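Local coordinates for protein probable adenylyl-sulfate kinase (PDB 5CB8) that phosphorylates adenosine 5'-phosphosulfate with ATP, forming 3'-phosphoadenylyl sulfate, the activated sulfate of sulfur metabolism, at residues B[79-82]-B[83-87]; B[86-89]-B[90-94]; B[111-114]-B[115-118]; B[169-173]-B[174-178]; B[187-191]-B[192-196]. One frame throughout, in Å; residues are numbered along the deposited sequence.

Overall arrangement
All five contacts are local, and they come in sequence order. Contacts 1 and 2 follow each other on helix 76-94, share Ile86 and Gly87, and have centres 10 Å apart. Contact 3 lies on helix 109-119, with its centre about 10 Å from that of contact 1 and 11 Å from that of contact 2; it touches both, through the Arg84-Glu114 salt bridge and through His91 against Thr118. Contact 4 leaves edge strand 169-171 of the five-stranded parallel sheet, with its centre about 26 Å from those of contacts 1 and 2. Contact 5 closes helix 178-191, which packs on the sheet, its Lys188 meeting Val169. Substrate is held at contact 1.

Contact 1. Residues B[79-82]-B[83-87]; sequences RDTN and IRRIG. With ADX (adenosine-5'-phosphosulfate), chain G; SO4 (sulfate ion), chain I.
Asn82 and Ile86 meet one turn apart on the buried side of helix 76-94, Asn82 ND2 lying 3.8 Å from Ile86 CD1, while Ile86 N bonds to Asn82 O at a nearly straight 170°. With CG anti to its backbone N (chi1 -179°), the Asn82 amide swings to the bound adenosine-5'-phosphosulfate: ND2 donates to sulfate oxygen O1B at 3.0 Å and, weakly, to phosphate oxygen O1A, and OD1 is held by Thr69. Arg79 extends along the sulfate group of this ligand, Arg79 NH1 bonding to ligand O3B at 2.9 Å, with that oxygen at the guanidinium edge and in its plane. Arg79 NE, salt-bridged to Asp159 and bonded to Phe74 O, limits the rotation of the group. Replacing Arg79 with an alanine would probably leave O3B without this charged donor and Asp159 without its mate. Ile83 closes the packed side, its CD1 3.3 Å from sulfate oxygen O2B. The outer side is looser. There Arg84 NH1 donates in plane to O4 of a sulfate ion, probably from the crystallisation liquor, at 3.0 Å, and NE pairs with Glu114; Asp80 turns to Lys76. Buried Arg85 instead packs on Leu68 of the second subunit; its NH2 lies 3.4 Å from Thr81 CG2, and NH1 bonds to Leu68 O of its own chain. One helix turn thus presents Arg79, Asn82 and Ile83 to the adenosine-5'-phosphosulfate pocket of an APS kinase.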
# COMPACT_ATOMS: atom_id res chain seq x y z
N ARG B 79 11.15 -5.24 -11.23
CA ARG B 79 10.09 -4.46 -11.87
C ARG B 79 8.74 -5.13 -11.68
O ARG B 79 7.71 -4.45 -11.50
CB ARG B 79 10.37 -4.26 -13.37
CG ARG B 79 11.60 -3.41 -13.68
CD ARG B 79 11.71 -3.25 -15.19
NE ARG B 79 13.01 -2.77 -15.67
CZ ARG B 79 13.24 -1.55 -16.14
NH1 ARG B 79 12.27 -0.63 -16.14
NH2 ARG B 79 14.45 -1.23 -16.59
N ASP B 80 8.72 -6.46 -11.69
CA ASP B 80 7.47 -7.19 -11.44
C ASP B 80 7.01 -6.95 -10.01
O ASP B 80 5.83 -6.67 -9.76
CB ASP B 80 7.62 -8.69 -11.71
CG ASP B 80 7.69 -9.03 -13.19
OD1 ASP B 80 7.56 -8.11 -14.02
OD2 ASP B 80 7.85 -10.22 -13.53
N THR B 81 7.93 -7.06 -9.07
CA THR B 81 7.59 -6.82 -7.67
C THR B 81 7.07 -5.40 -7.50
O THR B 81 6.06 -5.17 -6.82
CB THR B 81 8.79 -7.05 -6.75
OG1 THR B 81 9.21 -8.41 -6.86
CG2 THR B 81 8.41 -6.75 -5.30
N ASN B 82 7.77 -4.46 -8.13
CA ASN B 82 7.40 -3.04 -8.01
C ASN B 82 5.98 -2.79 -8.49
O ASN B 82 5.14 -2.24 -7.76
CB ASN B 82 8.41 -2.20 -8.80
CG ASN B 82 8.12 -0.70 -8.71
OD1 ASN B 82 8.05 -0.13 -7.62
ND2 ASN B 82 7.99 -0.05 -9.87
N ILE B 83 5.69 -3.23 -9.71
CA ILE B 83 4.37 -3.00 -10.29
C ILE B 83 3.28 -3.74 -9.52
O ILE B 83 2.20 -3.19 -9.28
CB ILE B 83 4.35 -3.38 -11.77
CG1 ILE B 83 5.33 -2.48 -12.54
CG2 ILE B 83 2.95 -3.27 -12.34
CD1 ILE B 83 5.12 -0.98 -12.29
N ARG B 84 3.55 -4.98 -9.13
CA ARG B 84 2.56 -5.73 -8.34
C ARG B 84 2.26 -5.07 -7.00
O ARG B 84 1.11 -5.11 -6.52
CB ARG B 84 3.01 -7.19 -8.16
CG ARG B 84 2.80 -8.04 -9.42
CD ARG B 84 3.55 -9.34 -9.34
NE ARG B 84 3.13 -10.26 -10.39
CZ ARG B 84 3.87 -11.27 -10.84
NH1 ARG B 84 5.08 -11.47 -10.34
NH2 ARG B 84 3.39 -12.07 -11.79
N ARG B 85 3.27 -4.44 -6.39
CA ARG B 85 3.06 -3.80 -5.09
C ARG B 85 2.26 -2.51 -5.24
O ARG B 85 1.37 -2.21 -4.44
CB ARG B 85 4.40 -3.52 -4.39
CG ARG B 85 4.24 -3.10 -2.92
CD ARG B 85 5.60 -2.98 -2.23
NE ARG B 85 6.34 -4.24 -2.26
CZ ARG B 85 7.66 -4.34 -2.08
NH1 ARG B 85 8.38 -3.25 -1.86
NH2 ARG B 85 8.25 -5.52 -2.11
N ILE B 86 2.58 -1.74 -6.28
CA ILE B 86 1.79 -0.56 -6.62
C ILE B 86 0.34 -0.98 -6.91
O ILE B 86 -0.62 -0.30 -6.48
CB ILE B 86 2.39 0.17 -7.83
CG1 ILE B 86 3.73 0.83 -7.44
CG2 ILE B 86 1.41 1.23 -8.38
CD1 ILE B 86 4.60 1.27 -8.62
N GLY B 87 0.17 -2.09 -7.62
CA GLY B 87 -1.17 -2.60 -7.92
C GLY B 87 -1.93 -3.00 -6.66
O GLY B 87 -3.15 -2.79 -6.57
SB ADX G . 9.15 0.17 -13.61
O1B ADX G . 9.37 -0.66 -12.42
O2B ADX G . 7.72 0.47 -13.80
O3B ADX G . 9.72 -0.51 -14.78
PA ADX G . 9.42 2.73 -12.60
O1A ADX G . 8.98 2.29 -11.20
O2A ADX G . 8.37 3.58 -13.30
O3A ADX G . 9.90 1.48 -13.45
O5' ADX G . 10.75 3.61 -12.42
C5' ADX G . 11.32 4.22 -13.53
C4' ADX G . 12.16 5.34 -13.22
O4' ADX G . 13.41 4.83 -12.63
C3' ADX G . 12.53 6.08 -14.43
O3' ADX G . 11.77 7.20 -14.51
C2' ADX G . 13.95 6.46 -14.24
O2' ADX G . 14.02 7.71 -13.73
C1' ADX G . 14.50 5.51 -13.22
N9 ADX G . 15.43 4.53 -13.71
C8 ADX G . 16.63 4.23 -13.17
N7 ADX G . 17.13 3.16 -13.80
C5 ADX G . 16.24 2.76 -14.74
C6 ADX G . 16.23 1.71 -15.66
N6 ADX G . 17.32 0.75 -15.71
N1 ADX G . 15.17 1.59 -16.49
C2 ADX G . 14.13 2.45 -16.42
N3 ADX G . 14.10 3.46 -15.54
C4 ADX G . 15.14 3.64 -14.69
S SO4 I . 6.32 -10.52 -6.57
O1 SO4 I . 5.23 -9.64 -6.15
O2 SO4 I . 7.51 -10.20 -5.78
O3 SO4 I . 5.94 -11.91 -6.33
O4 SO4 I . 6.61 -10.34 -8.01

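Contact 2. Residues B[86-89]-B[90-94]; sequences IGFV and SHLLT. With ACT (acetate ion), chain J.
Ser90 binds Ile86 O twice: OG donates at 2.8 Å from above the carbonyl plane, and the backbone N adds the regular helix bond at 2.9 Å. The hydroxyl gets there because OG stands beside its own backbone N, anti to the carbonyl carbon (chi1 -62°). An alanine in place of Ser90 is likely to leave Ile86 O with the backbone donor alone. Thr94 repeats the pattern a turn later, OG1 reaching Ser90 O at 2.6 Å from the face opposite to that of its own N; OG1 also meets Thr27. Further out, His91 NE2 has at most a weak bond to OXT of an acetate ion, probably from the crystallisation liquor. Apolar contacts lie on another side: Leu92 CD1 comes obliquely to the Phe88 ring, 3.6 Å from CE1, whereas Val89 and Leu93 run side by side with CG1 of Val89 3.9 Å from CD1 of Leu93. Val89 and Leu93 also pack on their counterparts in the second subunit, where Asn67 and Glu57 of that subunit meet Phe88 and Leu92. The features are those of a helix buried between the parallel sheet and the second subunit, its serine and threonine hydroxyls turned back onto i-4 carbonyls.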
# COMPACT_ATOMS: atom_id res chain seq x y z
N ILE B 86 2.58 -1.74 -6.28
CA ILE B 86 1.79 -0.56 -6.62
C ILE B 86 0.34 -0.98 -6.91
O ILE B 86 -0.62 -0.30 -6.48
CB ILE B 86 2.39 0.17 -7.83
CG1 ILE B 86 3.73 0.83 -7.44
CG2 ILE B 86 1.41 1.23 -8.38
CD1 ILE B 86 4.60 1.27 -8.62
N GLY B 87 0.17 -2.09 -7.62
CA GLY B 87 -1.17 -2.60 -7.92
C GLY B 87 -1.93 -3.00 -6.66
O GLY B 87 -3.15 -2.79 -6.57
N PHE B 88 -1.22 -3.59 -5.70
CA PHE B 88 -1.82 -3.97 -4.42
C PHE B 88 -2.45 -2.77 -3.73
O PHE B 88 -3.61 -2.80 -3.32
CB PHE B 88 -0.76 -4.61 -3.51
CG PHE B 88 -1.24 -4.93 -2.11
CD1 PHE B 88 -1.12 -4.00 -1.09
CD2 PHE B 88 -1.79 -6.17 -1.82
CE1 PHE B 88 -1.56 -4.29 0.20
CE2 PHE B 88 -2.22 -6.48 -0.53
CZ PHE B 88 -2.10 -5.53 0.47
N VAL B 89 -1.67 -1.70 -3.60
CA VAL B 89 -2.13 -0.50 -2.93
C VAL B 89 -3.23 0.17 -3.75
O VAL B 89 -4.22 0.64 -3.18
CB VAL B 89 -0.96 0.48 -2.71
CG1 VAL B 89 -1.45 1.78 -2.07
CG2 VAL B 89 0.11 -0.18 -1.84
N SER B 90 -3.06 0.20 -5.07
CA SER B 90 -4.07 0.80 -5.95
C SER B 90 -5.41 0.08 -5.83
O SER B 90 -6.47 0.71 -5.84
CB SER B 90 -3.61 0.74 -7.42
OG SER B 90 -2.42 1.48 -7.61
N HIS B 91 -5.34 -1.24 -5.73
CA HIS B 91 -6.54 -2.05 -5.57
C HIS B 91 -7.29 -1.72 -4.28
O HIS B 91 -8.51 -1.51 -4.30
CB HIS B 91 -6.17 -3.53 -5.58
CG HIS B 91 -7.34 -4.45 -5.53
ND1 HIS B 91 -7.24 -5.74 -5.06
CD2 HIS B 91 -8.63 -4.28 -5.89
CE1 HIS B 91 -8.42 -6.33 -5.13
NE2 HIS B 91 -9.29 -5.46 -5.63
N LEU B 92 -6.58 -1.67 -3.15
CA LEU B 92 -7.24 -1.36 -1.88
C LEU B 92 -7.91 0.02 -1.90
O LEU B 92 -9.02 0.19 -1.40
CB LEU B 92 -6.26 -1.45 -0.70
CG LEU B 92 -5.63 -2.81 -0.45
CD1 LEU B 92 -4.81 -2.82 0.85
CD2 LEU B 92 -6.70 -3.88 -0.43
N LEU B 93 -7.23 0.99 -2.51
CA LEU B 93 -7.79 2.35 -2.58
C LEU B 93 -9.00 2.39 -3.52
O LEU B 93 -10.03 2.96 -3.19
CB LEU B 93 -6.72 3.36 -3.02
CG LEU B 93 -5.64 3.65 -1.97
CD1 LEU B 93 -4.42 4.32 -2.62
CD2 LEU B 93 -6.21 4.55 -0.86
N THR B 94 -8.86 1.76 -4.68
CA THR B 94 -9.92 1.77 -5.69
C THR B 94 -11.20 1.14 -5.19
O THR B 94 -12.30 1.67 -5.40
CB THR B 94 -9.45 1.02 -6.95
OG1 THR B 94 -8.30 1.68 -7.49
CG2 THR B 94 -10.55 0.99 -8.01
C ACT J . -12.74 -6.14 -5.02
O ACT J . -13.84 -5.87 -4.49
OXT ACT J . -12.00 -6.94 -4.40
CH3 ACT J . -12.33 -5.52 -6.31

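Contact 3. Residues B[111-114]-B[115-118]; sequences IRQE and VKHT
Helix 109-119, one of the helices flanking the central parallel sheet of this P-loop kinase fold, brings Gln113 beside Lys116 and the carbonyl of Glu114 to Thr118. Its backbone is regular: Val115 N donates to Ile111 O at 3.0 Å, and Lys116, His117 and Thr118 bond likewise to the carbonyls four residues back. Gln113 bends at chi2 (-51°), which brings its amide alongside the aliphatic part of Lys116; OE1 lies 3.6 Å from Lys116 CD, and the two side chains run the same way. This is contact with a methylene, and the ammonium end of Lys116 leads off beyond it. On the adjoining side, a water donates to Glu114 O at 2.7 Å. The same water lies 3.1 Å from His117 ND1 and 3.1 Å from Thr118 OG1, so it ties the last turn's two polar side chains to a carbonyl that also receives Thr118 N. Val115 turns inward, its CG2 3.4 Å from Ile111 O. The two charged residues of the first turn find their mates elsewhere: Glu114, its chain extended beyond CG, on helix 76-94, and Arg112 at Glu124, while also donating to Ser106 O and Glu162 O. By similarity Ser106 is the phosphoserine intermediate, so the bond from Arg112 NH1 to Ser106 O is consistent with Arg112 positioning the backbone there. Around the helix, Ile111 packs on Asp80, Ile83 and Arg84 of helix 76-94 and Thr118 on His91, while Val115 sits against Trp29 of strand 26-31 and Phe122 of strand 122-127.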
# COMPACT_ATOMS: atom_id res chain seq x y z
N ILE B 111 2.02 -8.17 -16.93
CA ILE B 111 1.91 -7.65 -15.56
C ILE B 111 0.85 -6.53 -15.48
O ILE B 111 0.05 -6.50 -14.55
CB ILE B 111 3.24 -7.10 -15.05
CG1 ILE B 111 4.32 -8.19 -15.10
CG2 ILE B 111 3.08 -6.55 -13.63
CD1 ILE B 111 4.05 -9.35 -14.16
N ARG B 112 0.85 -5.62 -16.45
CA ARG B 112 -0.21 -4.59 -16.49
C ARG B 112 -1.59 -5.25 -16.55
O ARG B 112 -2.54 -4.79 -15.91
CB ARG B 112 -0.03 -3.65 -17.68
CG ARG B 112 1.26 -2.82 -17.63
CD ARG B 112 1.27 -1.69 -18.68
NE ARG B 112 0.97 -2.19 -20.03
CZ ARG B 112 1.88 -2.43 -20.97
NH1 ARG B 112 3.16 -2.23 -20.73
NH2 ARG B 112 1.50 -2.89 -22.16
N GLN B 113 -1.68 -6.33 -17.32
CA GLN B 113 -2.95 -7.05 -17.49
C GLN B 113 -3.36 -7.74 -16.20
O GLN B 113 -4.55 -7.80 -15.86
CB GLN B 113 -2.81 -8.08 -18.62
CG GLN B 113 -2.91 -7.44 -19.99
CD GLN B 113 -4.14 -6.56 -20.12
OE1 GLN B 113 -5.27 -7.03 -19.98
NE2 GLN B 113 -3.92 -5.27 -20.37
N GLU B 114 -2.38 -8.26 -15.48
CA GLU B 114 -2.62 -8.93 -14.21
C GLU B 114 -3.23 -7.93 -13.22
O GLU B 114 -4.19 -8.23 -12.51
CB GLU B 114 -1.28 -9.48 -13.71
CG GLU B 114 -1.29 -10.26 -12.44
CD GLU B 114 0.12 -10.64 -12.01
OE1 GLU B 114 0.82 -11.34 -12.79
OE2 GLU B 114 0.53 -10.21 -10.92
N VAL B 115 -2.66 -6.73 -13.17
CA VAL B 115 -3.15 -5.69 -12.27
C VAL B 115 -4.53 -5.22 -12.69
O VAL B 115 -5.43 -5.05 -11.86
CB VAL B 115 -2.16 -4.51 -12.20
CG1 VAL B 115 -2.73 -3.38 -11.37
CG2 VAL B 115 -0.84 -4.98 -11.61
N LYS B 116 -4.71 -5.02 -13.99
CA LYS B 116 -6.00 -4.61 -14.53
C LYS B 116 -7.09 -5.59 -14.12
O LYS B 116 -8.18 -5.20 -13.68
CB LYS B 116 -5.92 -4.53 -16.06
CG LYS B 116 -7.26 -4.25 -16.75
CD LYS B 116 -7.21 -4.62 -18.23
CE LYS B 116 -8.19 -3.79 -19.06
NZ LYS B 116 -9.59 -3.84 -18.57
N HIS B 117 -6.79 -6.88 -14.25
CA HIS B 117 -7.75 -7.92 -13.90
C HIS B 117 -8.07 -7.94 -12.41
O HIS B 117 -9.22 -8.14 -12.01
CB HIS B 117 -7.20 -9.28 -14.36
CG HIS B 117 -8.03 -10.45 -13.92
ND1 HIS B 117 -7.71 -11.23 -12.83
CD2 HIS B 117 -9.17 -10.97 -14.44
CE1 HIS B 117 -8.62 -12.19 -12.70
NE2 HIS B 117 -9.51 -12.05 -13.66
N THR B 118 -7.06 -7.72 -11.58
CA THR B 118 -7.26 -7.68 -10.14
C THR B 118 -8.15 -6.52 -9.71
O THR B 118 -9.06 -6.68 -8.89
CB THR B 118 -5.91 -7.59 -9.40
OG1 THR B 118 -5.19 -8.82 -9.58
CG2 THR B 118 -6.11 -7.32 -7.91
O HOH W 1 -4.80 -10.77 -11.99

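Contact 4. Residues B[169-173]-B[174-178]; sequences VECRT and DLEEL
Glu176 lays its carboxylate over the backbone of Arg172, whose N-H meets OE1 almost perpendicular to the carboxylate plane (88° out of it) at 3.0 Å. The guanidinium of Arg172 is turned to another acid: NE and NH2 grip Glu170 OE1 side-on, with that oxygen in the guanidinium plane and at its edge. Both nitrogens approach from one face of the Glu170 carboxylate, NE at 2.8 Å, in a salt bridge between residues two apart. These groups mark where edge strand 169-171 of the parallel sheet leaves for helix 178-191, and Arg172 is the centre of an inverse gamma turn. The chain then folds back as Leu175 N donates to Arg172 O at 2.8 Å, from above the carbonyl plane. Glu176 CG occupies the crowded position between the backbone N and carbonyl carbon (chi1 47°), and from there the extended chain carries the carboxylate back to the strand end. Its charge has further partners: OE1 is salt-bridged to Lys184 and OE2 accepts from Ser181, both on helix 178-191, so one acid ties strand, loop and helix together. Thr173 faces the other way and bonds through OG1 to the carbonyl of Ala36, a residue of the ATP-binding loop by similarity; its side chain also rests on Ile41 and Val127. Cys171 contributes carbon contacts under the Glu176 carboxylate, whose OE2 lies 3.4 Å from Cys171 CA and 3.6 Å from Cys171 CB.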
# COMPACT_ATOMS: atom_id res chain seq x y z
N VAL B 169 -7.04 4.71 -23.29
CA VAL B 169 -6.72 6.04 -23.81
C VAL B 169 -5.27 6.01 -24.27
O VAL B 169 -4.43 5.37 -23.62
CB VAL B 169 -6.89 7.14 -22.72
CG1 VAL B 169 -6.50 8.52 -23.26
CG2 VAL B 169 -8.32 7.17 -22.20
N GLU B 170 -4.97 6.66 -25.39
CA GLU B 170 -3.58 6.80 -25.82
C GLU B 170 -3.25 8.28 -25.98
O GLU B 170 -4.03 9.02 -26.57
CB GLU B 170 -3.32 6.06 -27.13
CG GLU B 170 -1.86 6.14 -27.62
CD GLU B 170 -1.58 5.14 -28.74
OE1 GLU B 170 -0.58 5.32 -29.47
OE2 GLU B 170 -2.36 4.17 -28.88
N CYS B 171 -2.11 8.69 -25.44
CA CYS B 171 -1.67 10.08 -25.53
C CYS B 171 -0.35 10.11 -26.28
O CYS B 171 0.68 9.66 -25.77
CB CYS B 171 -1.49 10.66 -24.13
SG CYS B 171 -2.99 10.59 -23.10
N ARG B 172 -0.38 10.61 -27.52
CA ARG B 172 0.84 10.70 -28.31
C ARG B 172 1.46 12.06 -28.03
O ARG B 172 1.19 13.04 -28.73
CB ARG B 172 0.55 10.47 -29.80
CG ARG B 172 0.03 9.05 -30.02
CD ARG B 172 -0.22 8.66 -31.47
NE ARG B 172 -0.55 7.23 -31.52
CZ ARG B 172 -0.80 6.54 -32.62
NH1 ARG B 172 -0.77 7.12 -33.80
NH2 ARG B 172 -1.08 5.24 -32.52
N THR B 173 2.30 12.12 -26.99
CA THR B 173 2.69 13.40 -26.40
C THR B 173 3.56 14.26 -27.30
O THR B 173 3.70 15.46 -27.04
CB THR B 173 3.37 13.20 -25.04
OG1 THR B 173 4.44 12.26 -25.18
CG2 THR B 173 2.38 12.65 -24.03
N ASP B 174 4.14 13.67 -28.34
CA ASP B 174 4.92 14.44 -29.32
C ASP B 174 4.02 15.11 -30.35
O ASP B 174 4.47 15.96 -31.13
CB ASP B 174 5.93 13.54 -30.03
CG ASP B 174 5.29 12.30 -30.64
OD1 ASP B 174 4.42 11.67 -29.99
OD2 ASP B 174 5.68 11.94 -31.76
N LEU B 175 2.74 14.72 -30.36
CA LEU B 175 1.81 15.19 -31.40
C LEU B 175 0.55 15.87 -30.86
O LEU B 175 -0.29 16.34 -31.63
CB LEU B 175 1.40 14.03 -32.31
CG LEU B 175 2.52 13.20 -32.92
CD1 LEU B 175 1.96 11.97 -33.63
CD2 LEU B 175 3.37 14.03 -33.88
N GLU B 176 0.40 15.90 -29.54
CA GLU B 176 -0.76 16.56 -28.95
C GLU B 176 -0.36 17.44 -27.78
O GLU B 176 0.62 17.15 -27.08
CB GLU B 176 -1.82 15.52 -28.55
CG GLU B 176 -1.27 14.35 -27.79
CD GLU B 176 -2.29 13.26 -27.50
OE1 GLU B 176 -2.57 12.42 -28.39
OE2 GLU B 176 -2.79 13.23 -26.36
N GLU B 177 -1.10 18.52 -27.57
CA GLU B 177 -0.83 19.42 -26.46
C GLU B 177 -1.26 18.78 -25.14
O GLU B 177 -2.10 17.87 -25.13
CB GLU B 177 -1.55 20.76 -26.66
CG GLU B 177 -1.06 21.53 -27.88
CD GLU B 177 0.46 21.67 -27.90
OE1 GLU B 177 1.01 22.26 -26.95
OE2 GLU B 177 1.09 21.17 -28.86
N LEU B 178 -0.68 19.25 -24.04
CA LEU B 178 -0.96 18.68 -22.71
C LEU B 178 -2.46 18.65 -22.40
O LEU B 178 -2.98 17.63 -21.94
CB LEU B 178 -0.22 19.46 -21.62
CG LEU B 178 -0.44 18.92 -20.20
CD1 LEU B 178 0.05 17.49 -20.12
CD2 LEU B 178 0.27 19.77 -19.16

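Contact 5. Residues B[187-191]-B[192-196]; sequences QKLVD and LKYIE
Ile195 folds back over the end of helix 178-191, its CB placing CG1 between the backbone N and the carbonyl carbon (chi1 70°), which aims the branch at the helix. CG1 meets Val190 CG2 at 3.8 Å, the two side chains crossing at about a right angle, and CD1 at the tip reaches Leu189 CB at 3.8 Å. Leu189 in turn sets CD2 against Tyr194 CB at 4.0 Å. The return of the chain that allows this is a Schellman motif: Tyr194 N donates to Leu189 O at 2.8 Å, nearly in line with the carbonyl, and Lys193 N to Val190 O at 2.9 Å from well above its plane. Lys193 is the C-prime residue, with the positive phi (61°) that reverses the backbone. A water donates to both Val190 O and Ile195 O, bridging helix end and tail. Within the turn, Leu192 CD1 lies 3.9 Å from Lys188 CD, and Leu192 N still bonds to Lys188 O. Gln187 NE2 bonds to Asp191 OD1 on the syn side but tilted out of the carboxylate plane. Leu189 is also packed on Val26, Ile28 and Leu123 of the sheet, the Tyr194 hydroxyl bonds to Asp121, and Ile195 touches Tyr54.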
# COMPACT_ATOMS: atom_id res chain seq x y z
N GLN B 187 -12.35 12.74 -20.48
CA GLN B 187 -13.55 12.39 -21.23
C GLN B 187 -13.86 10.90 -21.09
O GLN B 187 -15.02 10.50 -21.04
CB GLN B 187 -13.42 12.79 -22.71
CG GLN B 187 -14.72 12.63 -23.48
CD GLN B 187 -15.83 13.49 -22.92
OE1 GLN B 187 -15.65 14.69 -22.68
NE2 GLN B 187 -16.99 12.88 -22.69
N LYS B 188 -12.81 10.09 -21.04
CA LYS B 188 -12.99 8.65 -20.87
C LYS B 188 -13.59 8.36 -19.49
O LYS B 188 -14.48 7.51 -19.34
CB LYS B 188 -11.65 7.92 -21.04
CG LYS B 188 -11.75 6.40 -20.90
CD LYS B 188 -12.69 5.80 -21.96
CE LYS B 188 -12.11 5.92 -23.36
NZ LYS B 188 -12.96 5.26 -24.40
N LEU B 189 -13.10 9.08 -18.48
CA LEU B 189 -13.66 8.98 -17.13
C LEU B 189 -15.14 9.38 -17.09
O LEU B 189 -15.94 8.79 -16.36
CB LEU B 189 -12.87 9.85 -16.16
CG LEU B 189 -11.46 9.41 -15.81
CD1 LEU B 189 -10.77 10.51 -15.02
CD2 LEU B 189 -11.48 8.10 -15.02
N VAL B 190 -15.49 10.39 -17.88
CA VAL B 190 -16.89 10.81 -17.97
C VAL B 190 -17.73 9.76 -18.69
O VAL B 190 -18.81 9.39 -18.20
CB VAL B 190 -17.03 12.17 -18.69
CG1 VAL B 190 -18.50 12.44 -19.03
CG2 VAL B 190 -16.47 13.28 -17.83
N ASP B 191 -17.24 9.29 -19.84
CA ASP B 191 -17.99 8.33 -20.64
C ASP B 191 -18.32 7.08 -19.84
O ASP B 191 -19.43 6.56 -19.92
CB ASP B 191 -17.21 7.93 -21.90
CG ASP B 191 -17.03 9.07 -22.87
OD1 ASP B 191 -17.71 10.11 -22.72
OD2 ASP B 191 -16.19 8.93 -23.80
N LEU B 192 -17.34 6.61 -19.08
CA LEU B 192 -17.49 5.40 -18.27
C LEU B 192 -18.10 5.71 -16.91
O LEU B 192 -18.17 4.83 -16.05
CB LEU B 192 -16.14 4.72 -18.09
CG LEU B 192 -15.44 4.28 -19.38
CD1 LEU B 192 -14.09 3.70 -19.05
CD2 LEU B 192 -16.29 3.26 -20.10
N LYS B 193 -18.51 6.96 -16.72
CA LYS B 193 -19.24 7.38 -15.51
C LYS B 193 -18.48 7.19 -14.19
O LYS B 193 -19.09 6.92 -13.15
CB LYS B 193 -20.61 6.70 -15.47
CG LYS B 193 -21.52 7.19 -16.59
CD LYS B 193 -22.65 6.21 -16.87
CE LYS B 193 -23.61 6.81 -17.89
NZ LYS B 193 -22.86 7.44 -19.03
N TYR B 194 -17.17 7.36 -14.23
CA TYR B 194 -16.38 7.40 -13.00
C TYR B 194 -16.43 8.78 -12.36
O TYR B 194 -16.30 8.92 -11.14
CB TYR B 194 -14.93 6.99 -13.27
CG TYR B 194 -14.77 5.50 -13.48
CD1 TYR B 194 -14.93 4.61 -12.42
CD2 TYR B 194 -14.46 4.99 -14.73
CE1 TYR B 194 -14.80 3.25 -12.61
CE2 TYR B 194 -14.32 3.63 -14.93
CZ TYR B 194 -14.49 2.77 -13.86
OH TYR B 194 -14.35 1.42 -14.06
N ILE B 195 -16.60 9.81 -13.19
CA ILE B 195 -16.78 11.17 -12.69
C ILE B 195 -17.95 11.83 -13.42
O ILE B 195 -18.44 11.29 -14.41
CB ILE B 195 -15.51 12.04 -12.87
CG1 ILE B 195 -15.27 12.34 -14.36
CG2 ILE B 195 -14.30 11.36 -12.25
CD1 ILE B 195 -14.02 13.16 -14.60
N GLU B 196 -18.38 12.99 -12.93
CA GLU B 196 -19.55 13.66 -13.50
C GLU B 196 -19.24 14.41 -14.79
O GLU B 196 -18.21 15.08 -14.91
CB GLU B 196 -20.16 14.62 -12.47
CG GLU B 196 -20.59 13.95 -11.19
CD GLU B 196 -21.73 14.67 -10.52
OE1 GLU B 196 -22.26 15.63 -11.13
OE2 GLU B 196 -22.10 14.29 -9.38
O HOH W 2 -20.31 10.99 -16.28